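Local coordinates for dihydropteroate synthase (Anaplasma phagocytophilum, PDB 6UCZ), which catalyses the joining of p-aminobenzoate to a dihydropterin pyrophosphate to give dihydropteroate, a step of folate synthesis, and here holds a pterin monophosphate, at residues L208-W218 with R240-P248. Residues are numbered along the deposited sequence; the frame is centred on the assembly and turned at random.
Sequences LGFGKLPEYSW and RKSMFSLIP. With PMM (pterin-6-yl-methyl-monophosphate), chain C.
Trp218 NE1 donates to Met243 O at 2.9 Å, with an N-H...O angle of 159°, and so ties residues 208-218 to 240-248 at their outer end. The oxygen lies close to the indole plane, yet the N-H comes in from above the carbonyl plane; Leu246 N reaches the same oxygen from the opposite face, so two donors satisfy it. Met243 then folds back over the indole: with its chain bent at chi3 (-67°), Met243 CE sits 3.6 Å from the centroid of the five-membered ring of Trp218, a CH-pi contact, while SD touches Leu208 CD1. The six-membered ring of Trp218 points its edge at the face of Phe244 in a T-shaped pair, planes at 79°. Pro214 CB packs on Met243 CA and Leu246 CB. Ser217 OG accepts from Gly209 N (3.0 Å), tying the loop to the first turn of the helix, and Ser245 OG turns back to Ser242 O (2.8 Å), which Ser245 N also binds. Lys241, bent at chi2 and chi4, hydrogen-bonds through NZ to Leu208 O (3.3 Å), Gly237 O and N5 of the bound pterin-6-yl-methyl-monophosphate (3.2 Å); Lys241 NZ also lies 2.8 Å from the pterin O4. Phe210 meets N5 with its ring edge, and both residues line the pterin pocket, where Asp205, Asn133 and Arg274 also bind the ligand. The contact thus joins the loops after TIM-barrel strands 202-205 and 235-236, and seats the start of helix 214-222 on the 3-10 turn 242-245, with Leu261 of helix 255-267 against Trp218 and Met243.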
loop_
_atom_site.group_PDB
_atom_site.type_symbol
_atom_site.label_atom_id
_atom_site.label_comp_id
_atom_site.label_asym_id
_atom_site.label_seq_id
_atom_site.Cartn_x
_atom_site.Cartn_y
_atom_site.Cartn_z
ATOM N N LEU A 208 -2.068 -4.523 7.192
ATOM C CA LEU A 208 -2.588 -5.857 7.471
ATOM C C LEU A 208 -1.492 -6.895 7.299
ATOM O O LEU A 208 -0.682 -6.821 6.372
ATOM C CB LEU A 208 -3.778 -6.183 6.541
ATOM C CG LEU A 208 -4.992 -5.244 6.565
ATOM C CD1 LEU A 208 -6.216 -5.847 5.797
ATOM C CD2 LEU A 208 -5.377 -4.979 8.011
ATOM N N GLY A 209 -1.433 -7.847 8.228
ATOM C CA GLY A 209 -0.411 -8.870 8.178
ATOM C C GLY A 209 0.947 -8.491 8.761
ATOM O O GLY A 209 1.753 -9.387 9.019
ATOM N N PHE A 210 1.269 -7.203 8.901
ATOM C CA PHE A 210 2.597 -6.803 9.396
ATOM C C PHE A 210 2.614 -6.905 10.918
ATOM O O PHE A 210 2.161 -6.014 11.639
ATOM C CB PHE A 210 2.968 -5.406 8.906
ATOM C CG PHE A 210 3.350 -5.372 7.448
ATOM C CD1 PHE A 210 4.684 -5.490 7.064
ATOM C CD2 PHE A 210 2.375 -5.254 6.459
ATOM C CE1 PHE A 210 5.041 -5.478 5.718
ATOM C CE2 PHE A 210 2.724 -5.250 5.111
ATOM C CZ PHE A 210 4.058 -5.356 4.739
ATOM N N GLY A 211 3.092 -8.040 11.412
ATOM C CA GLY A 211 3.025 -8.330 12.831
ATOM C C GLY A 211 1.624 -8.534 13.357
ATOM O O GLY A 211 1.399 -8.415 14.565
ATOM N N LYS A 212 0.678 -8.883 12.486
ATOM C CA LYS A 212 -0.729 -8.990 12.844
ATOM C C LYS A 212 -1.207 -10.358 12.382
ATOM O O LYS A 212 -1.322 -10.604 11.177
ATOM C CB LYS A 212 -1.528 -7.873 12.174
ATOM C CG LYS A 212 -1.024 -6.482 12.542
ATOM C CD LYS A 212 -1.755 -5.398 11.781
ATOM C CE LYS A 212 -1.155 -4.030 12.082
ATOM N NZ LYS A 212 0.162 -3.833 11.415
ATOM N N LEU A 213 -1.519 -11.225 13.340
ATOM C CA LEU A 213 -2.006 -12.549 13.029
ATOM C C LEU A 213 -3.350 -12.447 12.314
ATOM O O LEU A 213 -4.030 -11.419 12.397
ATOM C CB LEU A 213 -2.100 -13.388 14.298
ATOM C CG LEU A 213 -0.732 -13.748 14.868
ATOM C CD1 LEU A 213 -0.877 -14.447 16.203
ATOM C CD2 LEU A 213 0.045 -14.608 13.881
ATOM N N PRO A 214 -3.747 -13.496 11.593
ATOM C CA PRO A 214 -4.997 -13.404 10.801
ATOM C C PRO A 214 -6.211 -12.866 11.547
ATOM O O PRO A 214 -6.898 -11.983 11.019
ATOM C CB PRO A 214 -5.211 -14.850 10.332
ATOM C CG PRO A 214 -3.851 -15.429 10.243
ATOM C CD PRO A 214 -3.037 -14.768 11.370
ATOM N N GLU A 215 -6.484 -13.347 12.765
ATOM C CA GLU A 215 -7.630 -12.844 13.522
ATOM C C GLU A 215 -7.569 -11.333 13.707
ATOM O O GLU A 215 -8.597 -10.650 13.626
ATOM C CB GLU A 215 -7.715 -13.530 14.879
ATOM C CG GLU A 215 -7.926 -15.034 14.796
ATOM C CD GLU A 215 -6.617 -15.812 14.632
ATOM O OE1 GLU A 215 -6.631 -17.037 14.896
ATOM O OE2 GLU A 215 -5.579 -15.207 14.254
ATOM N N TYR A 216 -6.377 -10.791 14.002
ATOM C CA TYR A 216 -6.258 -9.352 14.206
ATOM C C TYR A 216 -6.417 -8.587 12.898
ATOM O O TYR A 216 -6.998 -7.498 12.884
ATOM C CB TYR A 216 -4.916 -9.010 14.864
ATOM C CG TYR A 216 -4.773 -9.573 16.260
ATOM C CD1 TYR A 216 -5.528 -9.076 17.320
ATOM C CD2 TYR A 216 -3.871 -10.597 16.523
ATOM C CE1 TYR A 216 -5.398 -9.612 18.616
ATOM C CE2 TYR A 216 -3.731 -11.128 17.798
ATOM C CZ TYR A 216 -4.488 -10.634 18.844
ATOM O OH TYR A 216 -4.321 -11.176 20.117
ATOM N N SER A 217 -5.881 -9.124 11.793
ATOM C CA SER A 217 -6.026 -8.455 10.502
ATOM C C SER A 217 -7.482 -8.397 10.066
ATOM O O SER A 217 -7.919 -7.393 9.494
ATOM C CB SER A 217 -5.184 -9.148 9.434
ATOM O OG SER A 217 -3.801 -8.901 9.651
ATOM N N TRP A 218 -8.255 -9.459 10.327
ATOM C CA TRP A 218 -9.686 -9.397 10.034
ATOM C C TRP A 218 -10.384 -8.378 10.924
ATOM O O TRP A 218 -11.268 -7.644 10.462
ATOM C CB TRP A 218 -10.337 -10.788 10.189
ATOM C CG TRP A 218 -10.052 -11.651 9.014
ATOM C CD1 TRP A 218 -9.118 -12.648 8.917
ATOM C CD2 TRP A 218 -10.683 -11.564 7.739
ATOM N NE1 TRP A 218 -9.126 -13.178 7.651
ATOM C CE2 TRP A 218 -10.079 -12.530 6.906
ATOM C CE3 TRP A 218 -11.695 -10.749 7.210
ATOM C CZ2 TRP A 218 -10.462 -12.713 5.579
ATOM C CZ3 TRP A 218 -12.073 -10.931 5.887
ATOM C CH2 TRP A 218 -11.461 -11.904 5.090
ATOM N N ARG A 240 -4.235 -11.268 -1.170
ATOM C CA ARG A 240 -3.510 -12.528 -1.056
ATOM C C ARG A 240 -2.790 -12.687 0.286
ATOM O O ARG A 240 -1.982 -13.604 0.435
ATOM C CB ARG A 240 -2.491 -12.709 -2.193
ATOM C CG ARG A 240 -3.069 -12.635 -3.616
ATOM C CD ARG A 240 -1.969 -12.845 -4.641
ATOM N NE ARG A 240 -2.493 -12.790 -6.000
ATOM C CZ ARG A 240 -1.744 -12.840 -7.091
ATOM N NH1 ARG A 240 -0.426 -12.940 -6.993
ATOM N NH2 ARG A 240 -2.314 -12.785 -8.285
ATOM N N LYS A 241 -3.106 -11.863 1.280
ATOM C CA LYS A 241 -2.360 -11.872 2.541
ATOM C C LYS A 241 -2.677 -13.124 3.360
ATOM O O LYS A 241 -3.716 -13.773 3.192
ATOM C CB LYS A 241 -2.680 -10.610 3.343
ATOM C CG LYS A 241 -2.116 -9.303 2.707
ATOM C CD LYS A 241 -0.880 -8.863 3.459
ATOM C CE LYS A 241 -0.047 -7.766 2.776
ATOM N NZ LYS A 241 -0.519 -6.437 3.145
ATOM N N SER A 242 -1.750 -13.469 4.257
ATOM C CA SER A 242 -1.904 -14.688 5.036
ATOM C C SER A 242 -3.140 -14.659 5.925
ATOM O O SER A 242 -3.562 -15.719 6.404
ATOM C CB SER A 242 -0.647 -14.929 5.880
ATOM O OG SER A 242 -0.505 -13.907 6.829
ATOM N N MET A 243 -3.744 -13.481 6.148
ATOM C CA MET A 243 -5.018 -13.438 6.864
ATOM C C MET A 243 -6.050 -14.383 6.238
ATOM O O MET A 243 -6.925 -14.906 6.938
ATOM C CB MET A 243 -5.551 -12.005 6.922
ATOM C CG MET A 243 -5.934 -11.397 5.546
ATOM S SD MET A 243 -6.353 -9.634 5.575
ATOM C CE MET A 243 -7.869 -9.679 6.531
ATOM N N PHE A 244 -5.938 -14.652 4.938
ATOM C CA PHE A 244 -6.864 -15.587 4.307
ATOM C C PHE A 244 -6.556 -17.035 4.638
ATOM O O PHE A 244 -7.313 -17.911 4.236
ATOM C CB PHE A 244 -6.871 -15.392 2.789
ATOM C CG PHE A 244 -7.537 -14.123 2.361
ATOM C CD1 PHE A 244 -8.923 -14.059 2.226
ATOM C CD2 PHE A 244 -6.794 -12.968 2.173
ATOM C CE1 PHE A 244 -9.558 -12.868 1.842
ATOM C CE2 PHE A 244 -7.416 -11.788 1.819
ATOM C CZ PHE A 244 -8.813 -11.744 1.647
ATOM N N SER A 245 -5.467 -17.329 5.348
ATOM C CA SER A 245 -5.277 -18.696 5.809
ATOM C C SER A 245 -6.315 -19.078 6.855
ATOM O O SER A 245 -6.496 -20.268 7.134
ATOM C CB SER A 245 -3.876 -18.877 6.387
ATOM O OG SER A 245 -3.799 -18.212 7.632
ATOM N N LEU A 246 -6.983 -18.086 7.448
ATOM C CA LEU A 246 -7.976 -18.336 8.489
ATOM C C LEU A 246 -9.263 -18.913 7.899
ATOM O O LEU A 246 -9.855 -19.846 8.462
ATOM C CB LEU A 246 -8.248 -17.028 9.232
ATOM C CG LEU A 246 -9.058 -17.099 10.514
ATOM C CD1 LEU A 246 -8.302 -17.937 11.536
ATOM C CD2 LEU A 246 -9.325 -15.687 11.017
ATOM N N ILE A 247 -9.740 -18.336 6.799
ATOM C CA ILE A 247 -10.599 -19.052 5.860
ATOM C C ILE A 247 -9.669 -20.007 5.150
ATOM O O ILE A 247 -9.001 -19.566 4.212
ATOM C CB ILE A 247 -11.224 -18.169 4.764
ATOM C CG1 ILE A 247 -11.450 -16.730 5.210
ATOM C CG2 ILE A 247 -12.489 -18.856 4.215
ATOM C CD1 ILE A 247 -12.770 -16.548 5.851
ATOM N N PRO A 248 -9.618 -21.273 5.483
ATOM C CA PRO A 248 -8.686 -22.151 4.762
ATOM C C PRO A 248 -8.757 -21.900 3.250
ATOM O O PRO A 248 -9.532 -22.527 2.529
ATOM C CB PRO A 248 -9.143 -23.560 5.167
ATOM C CG PRO A 248 -10.589 -23.398 5.524
ATOM C CD PRO A 248 -10.760 -21.994 6.061
HETATM N N5 PMM C . 1.855 -4.814 1.771
HETATM C C6 PMM C . 2.994 -5.181 1.174
HETATM C C7 PMM C . 3.822 -4.245 0.583
HETATM N N8 PMM C . 3.579 -2.930 0.566
HETATM N N1 PMM C . 2.180 -1.218 1.128
HETATM C C2 PMM C . 1.070 -0.787 1.716
HETATM N N2 PMM C . 0.793 0.522 1.734
HETATM N N3 PMM C . 0.178 -1.622 2.332
HETATM C C4 PMM C . 0.314 -2.987 2.436
HETATM O O4 PMM C . -0.520 -3.669 3.030
HETATM C C4A PMM C . 1.540 -3.510 1.795
HETATM C C8A PMM C . 2.437 -2.573 1.165
HETATM C C9 PMM C . 3.331 -6.649 1.242
HETATM O O10 PMM C . 2.432 -7.383 0.385
HETATM P PA PMM C . 2.915 -8.054 -1.007
HETATM O O1P PMM C . 1.713 -8.902 -1.453
HETATM O O2P PMM C . 4.046 -9.020 -0.682
HETATM O O3P PMM C . 3.299 -6.993 -1.984
#